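Local structure of stress response kinase A (Escherichia coli, 1ZYL) at residues Ala5-Gln9 with Arg58-Trp62; Glu180-Val185 with Gln313-Leu317. The protein phosphorylates itself and other proteins on serine and threonine using ATP, and protects the cell against stress, probably stress linked to reactive oxygen species. All blocks are in the same frame, centred on the assembly; numbering follows the deposited sequence.

Contact 1 of 2, residues Ala5-Gln9 with Arg58-Trp62; sequences AFTFQ and RPERW
Phe6 inserts its ring edge-on into Arg58-Arg61, a type II beta turn at the surface after strand 52-57, closed by a weak bond from Arg61 N to Arg58 O. Pro59 O lies in the ring plane off the CD2-CE2 edge of Phe6, 3.4 Å from each carbon, where the positive rim of the ring meets a carbonyl oxygen; Arg61 N lies at the same edge, 3.6 Å from CE2. With CG anti to its own carbonyl carbon (chi1 -64°), Phe6 sends the ring directly at the turn. Apolar and pi contacts flank it. Arg58 CD makes an off-centre CH-pi contact, 4.1 Å from the Phe6 centroid, while Glu60 CB approaches CE2 obliquely at 3.6 Å from the opposite side of the ring plane. The Arg58 guanidinium adds at most a weak cation-pi attraction; its NE is salt-bridged to Glu38. Van der Waals contact joins Gln9 to Pro59: bent at chi2 (-104°), the Gln9 chain folds its amide onto the proline from the opposite direction, CD 3.3 Å from Pro59 CG. Phe101 touches both residues. Pro59 CG would probably lose its cover, and a gap open beside Phe101, with an alanine replacing Gln9. Dispersion and weak polarity thus join the N-terminal segment to a turn whose arginines spend their charge elsewhere, Arg61 on Glu38 and Asp220, about 7 Å from the side chain of Asp217, a probable magnesium ligand.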
loop_
_atom_site.group_PDB
_atom_site.type_symbol
_atom_site.label_atom_id
_atom_site.label_comp_id
_atom_site.label_asym_id
_atom_site.label_seq_id
_atom_site.Cartn_x
_atom_site.Cartn_y
_atom_site.Cartn_z
ATOM N N ALA A 5 -19.188 -2.425 -1.625
ATOM C CA ALA A 5 -18.788 -1.463 -2.645
ATOM C C ALA A 5 -19.105 -0.030 -2.202
ATOM O O ALA A 5 -20.179 0.255 -1.680
ATOM C CB ALA A 5 -19.490 -1.784 -3.953
ATOM N N PHE A 6 -18.152 0.866 -2.417
ATOM C CA PHE A 6 -18.312 2.261 -2.034
ATOM C C PHE A 6 -19.363 3.002 -2.844
ATOM O O PHE A 6 -19.596 2.699 -4.013
ATOM C CB PHE A 6 -16.984 3.017 -2.184
ATOM C CG PHE A 6 -15.907 2.534 -1.273
ATOM C CD1 PHE A 6 -15.260 1.331 -1.519
ATOM C CD2 PHE A 6 -15.560 3.268 -0.145
ATOM C CE1 PHE A 6 -14.281 0.861 -0.657
ATOM C CE2 PHE A 6 -14.581 2.809 0.727
ATOM C CZ PHE A 6 -13.939 1.599 0.471
ATOM N N THR A 7 -19.998 3.978 -2.205
ATOM C CA THR A 7 -20.972 4.814 -2.880
ATOM C C THR A 7 -20.220 6.134 -3.047
ATOM O O THR A 7 -20.253 6.995 -2.166
ATOM C CB THR A 7 -22.228 5.056 -2.032
ATOM O OG1 THR A 7 -21.884 5.851 -0.899
ATOM C CG2 THR A 7 -22.816 3.743 -1.548
ATOM N N PHE A 8 -19.520 6.274 -4.169
ATOM C CA PHE A 8 -18.746 7.474 -4.440
ATOM C C PHE A 8 -19.470 8.777 -4.160
ATOM O O PHE A 8 -20.532 9.049 -4.721
ATOM C CB PHE A 8 -18.264 7.483 -5.887
ATOM C CG PHE A 8 -17.844 8.843 -6.376
ATOM C CD1 PHE A 8 -18.779 9.714 -6.942
ATOM C CD2 PHE A 8 -16.519 9.254 -6.279
ATOM C CE1 PHE A 8 -18.401 10.973 -7.408
ATOM C CE2 PHE A 8 -16.130 10.510 -6.742
ATOM C CZ PHE A 8 -17.079 11.371 -7.309
ATOM N N GLN A 9 -18.875 9.585 -3.292
ATOM C CA GLN A 9 -19.425 10.886 -2.950
ATOM C C GLN A 9 -18.414 11.917 -3.427
ATOM O O GLN A 9 -17.262 11.912 -2.984
ATOM C CB GLN A 9 -19.654 11.002 -1.439
ATOM C CG GLN A 9 -18.666 10.221 -0.575
ATOM C CD GLN A 9 -19.265 8.939 0.015
ATOM O OE1 GLN A 9 -20.309 8.974 0.672
ATOM N NE2 GLN A 9 -18.596 7.807 -0.209
ATOM N N ARG A 58 -10.938 8.967 1.782
ATOM C CA ARG A 58 -12.193 8.540 1.187
ATOM C C ARG A 58 -13.104 7.887 2.222
ATOM O O ARG A 58 -12.728 6.927 2.902
ATOM C CB ARG A 58 -11.944 7.596 -0.013
ATOM C CG ARG A 58 -12.027 6.081 0.235
ATOM C CD ARG A 58 -12.563 5.338 -1.009
ATOM N NE ARG A 58 -11.742 5.555 -2.206
ATOM C CZ ARG A 58 -12.236 5.676 -3.434
ATOM N NH1 ARG A 58 -11.438 5.871 -4.472
ATOM N NH2 ARG A 58 -13.541 5.617 -3.622
ATOM N N PRO A 59 -14.318 8.425 2.373
ATOM C CA PRO A 59 -15.286 7.894 3.329
ATOM C C PRO A 59 -15.480 6.393 3.188
ATOM O O PRO A 59 -15.266 5.830 2.120
ATOM C CB PRO A 59 -16.553 8.687 3.013
ATOM C CG PRO A 59 -16.357 9.105 1.577
ATOM C CD PRO A 59 -14.917 9.496 1.559
ATOM N N GLU A 60 -15.861 5.756 4.288
ATOM C CA GLU A 60 -16.101 4.320 4.340
ATOM C C GLU A 60 -14.870 3.418 4.360
ATOM O O GLU A 60 -14.977 2.232 4.659
ATOM C CB GLU A 60 -17.017 3.913 3.194
ATOM C CG GLU A 60 -18.298 4.716 3.181
ATOM C CD GLU A 60 -18.705 5.150 4.579
ATOM O OE1 GLU A 60 -18.889 4.272 5.455
ATOM O OE2 GLU A 60 -18.834 6.374 4.799
ATOM N N ARG A 61 -13.702 3.965 4.056
ATOM C CA ARG A 61 -12.494 3.154 4.060
ATOM C C ARG A 61 -11.960 2.970 5.474
ATOM O O ARG A 61 -12.045 1.880 6.031
ATOM C CB ARG A 61 -11.428 3.791 3.170
ATOM C CG ARG A 61 -10.104 3.059 3.139
ATOM C CD ARG A 61 -9.356 3.454 1.898
ATOM N NE ARG A 61 -7.903 3.408 2.040
ATOM C CZ ARG A 61 -7.181 2.296 2.121
ATOM N NH1 ARG A 61 -7.769 1.108 2.080
ATOM N NH2 ARG A 61 -5.863 2.374 2.216
ATOM N N TRP A 62 -11.423 4.042 6.049
ATOM C CA TRP A 62 -10.860 4.018 7.397
ATOM C C TRP A 62 -11.723 4.788 8.398
ATOM O O TRP A 62 -12.413 5.746 8.038
ATOM C CB TRP A 62 -9.459 4.651 7.390
ATOM C CG TRP A 62 -8.382 3.892 6.645
ATOM C CD1 TRP A 62 -7.347 4.436 5.944
ATOM C CD2 TRP A 62 -8.202 2.469 6.578
ATOM N NE1 TRP A 62 -6.534 3.448 5.447
ATOM C CE2 TRP A 62 -7.034 2.231 5.819
ATOM C CE3 TRP A 62 -8.911 1.370 7.087
ATOM C CZ2 TRP A 62 -6.559 0.937 5.551
ATOM C CZ3 TRP A 62 -8.436 0.081 6.820
ATOM C CH2 TRP A 62 -7.274 -0.121 6.059
#

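Contact 2 of 2, residues Glu180-Val185 with Gln313-Leu317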
loop_
_atom_site.group_PDB
_atom_site.type_symbol
_atom_site.label_atom_id
_atom_site.label_comp_id
_atom_site.label_asym_id
_atom_site.label_seq_id
_atom_site.Cartn_x
_atom_site.Cartn_y
_atom_site.Cartn_z
ATOM N N GLU A 180 -8.293 -22.224 -6.177
ATOM C CA GLU A 180 -7.035 -22.949 -6.260
ATOM C C GLU A 180 -5.891 -22.102 -5.735
ATOM O O GLU A 180 -4.966 -22.612 -5.102
ATOM C CB GLU A 180 -6.750 -23.330 -7.711
ATOM C CG GLU A 180 -7.189 -24.739 -8.114
ATOM C CD GLU A 180 -7.527 -24.852 -9.597
ATOM O OE1 GLU A 180 -6.899 -24.149 -10.422
ATOM O OE2 GLU A 180 -8.423 -25.654 -9.934
ATOM N N LEU A 181 -5.954 -20.803 -6.000
ATOM C CA LEU A 181 -4.903 -19.912 -5.548
ATOM C C LEU A 181 -4.988 -19.719 -4.055
ATOM O O LEU A 181 -3.981 -19.833 -3.369
ATOM C CB LEU A 181 -4.978 -18.555 -6.257
ATOM C CG LEU A 181 -3.777 -17.627 -6.015
ATOM C CD1 LEU A 181 -2.497 -18.325 -6.409
ATOM C CD2 LEU A 181 -3.931 -16.347 -6.805
ATOM N N ILE A 182 -6.179 -19.442 -3.533
ATOM C CA ILE A 182 -6.276 -19.234 -2.094
ATOM C C ILE A 182 -5.978 -20.522 -1.321
ATOM O O ILE A 182 -5.566 -20.470 -0.162
ATOM C CB ILE A 182 -7.658 -18.616 -1.651
ATOM C CG1 ILE A 182 -8.674 -19.707 -1.345
ATOM C CG2 ILE A 182 -8.184 -17.681 -2.720
ATOM C CD1 ILE A 182 -8.637 -20.188 0.103
ATOM N N ALA A 183 -6.168 -21.677 -1.946
ATOM C CA ALA A 183 -5.853 -22.921 -1.251
ATOM C C ALA A 183 -4.328 -23.008 -1.132
ATOM O O ALA A 183 -3.788 -23.333 -0.072
ATOM C CB ALA A 183 -6.382 -24.120 -2.023
ATOM N N ALA A 184 -3.634 -22.706 -2.224
ATOM C CA ALA A 184 -2.182 -22.750 -2.232
ATOM C C ALA A 184 -1.563 -21.761 -1.250
ATOM O O ALA A 184 -0.704 -22.127 -0.456
ATOM C CB ALA A 184 -1.664 -22.487 -3.635
ATOM N N VAL A 185 -1.983 -20.503 -1.302
ATOM C CA VAL A 185 -1.430 -19.513 -0.386
ATOM C C VAL A 185 -1.743 -19.881 1.066
ATOM O O VAL A 185 -0.875 -19.780 1.931
ATOM C CB VAL A 185 -1.946 -18.090 -0.718
ATOM C CG1 VAL A 185 -3.401 -18.136 -1.026
ATOM C CG2 VAL A 185 -1.701 -17.156 0.438
ATOM N N GLN A 313 0.372 -18.506 -10.592
ATOM C CA GLN A 313 0.849 -18.244 -9.235
ATOM C C GLN A 313 0.815 -19.477 -8.355
ATOM O O GLN A 313 1.703 -19.669 -7.532
ATOM C CB GLN A 313 0.031 -17.127 -8.569
ATOM C CG GLN A 313 0.703 -15.767 -8.612
ATOM C CD GLN A 313 2.011 -15.742 -7.846
ATOM O OE1 GLN A 313 2.030 -15.954 -6.641
ATOM N NE2 GLN A 313 3.111 -15.481 -8.544
ATOM N N ALA A 314 -0.209 -20.308 -8.518
ATOM C CA ALA A 314 -0.306 -21.520 -7.709
ATOM C C ALA A 314 0.858 -22.467 -8.028
ATOM O O ALA A 314 1.324 -23.205 -7.158
ATOM C CB ALA A 314 -1.644 -22.213 -7.944
ATOM N N LYS A 315 1.334 -22.434 -9.268
ATOM C CA LYS A 315 2.447 -23.284 -9.661
ATOM C C LYS A 315 3.752 -22.799 -9.032
ATOM O O LYS A 315 4.655 -23.588 -8.748
ATOM C CB LYS A 315 2.563 -23.321 -11.185
ATOM C CG LYS A 315 1.382 -24.017 -11.843
ATOM C CD LYS A 315 1.472 -24.013 -13.355
ATOM C CE LYS A 315 0.243 -24.675 -13.967
ATOM N NZ LYS A 315 0.188 -24.475 -15.446
ATOM N N VAL A 316 3.840 -21.495 -8.806
ATOM C CA VAL A 316 5.019 -20.903 -8.195
ATOM C C VAL A 316 5.060 -21.296 -6.725
ATOM O O VAL A 316 6.129 -21.394 -6.122
ATOM C CB VAL A 316 4.970 -19.372 -8.305
ATOM C CG1 VAL A 316 6.148 -18.748 -7.585
ATOM C CG2 VAL A 316 4.965 -18.970 -9.767
ATOM N N LEU A 317 3.880 -21.529 -6.161
ATOM C CA LEU A 317 3.738 -21.904 -4.759
ATOM C C LEU A 317 3.941 -23.401 -4.529
ATOM O O LEU A 317 3.952 -23.862 -3.389
ATOM C CB LEU A 317 2.354 -21.474 -4.250
ATOM C CG LEU A 317 2.111 -19.961 -4.176
ATOM C CD1 LEU A 317 0.640 -19.644 -4.358
ATOM C CD2 LEU A 317 2.618 -19.431 -2.858
#
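Helix-to-helix packing joins 171-188 to the C-terminal part of helix 300-316, the final helix of the chain, and the residue after it, through small and branched apolar side chains. The backbones come closest at Leu181 and Ala314, whose CA atoms are 5.3 Å apart, a spacing that the short side chain of Ala314 permits. Leu181 reaches across with one branch: with CG anti to the backbone N (chi1 -171°), its side chain crosses that of Gln313 at a slant, CD1 touching Gln313 CB (3.5 Å) and Ala314 N (3.7 Å). The same methyl also meets Leu317 CD1 at 4.0 Å. One turn further on, Ala184 CB points at the partner helix and packs against Leu317 CD1 at 3.7 Å and Ala314 CB at 4.3 Å. Leu317 CD1 touches both Leu181 and Ala184, and approaches Val185 N at 4.1 Å. Side chain meets side chain through carbon alone; the charge of Glu180 is paired with Lys176 on its own helix. Helix 266-283 flanks the pair, receiving Val185 on Met272 and Gln313 on Glu267 and Arg270, while helix 149-161 meets Ile182 and Val185 through Leu153, placing the seam among the C-terminal-lobe helices of this protein-kinase-like fold, away from the predicted active-site residues.

In the fold
From the N terminus, the chain runs through 5-9, helix 13-22 and the first three strands of the five-stranded sheet before 58-62 closes contact 1. That loop is complete before contact 2 opens: the two stand in series, without nesting or crossing. Contact 1 holds the N-terminal segment to the connection between strand 52-57 and helix 64-79; Phe6 also bonds through its backbone to Arg283, at the end of helix 266-283. Contact 2 closes a much longer loop, a little under half of it helix, that contains the predicted catalytic residues Asp201 and Asp217, and brings the last helix back to 171-188. Their centres lie 31 Å apart, yet helix 266-283 has neighbours in both.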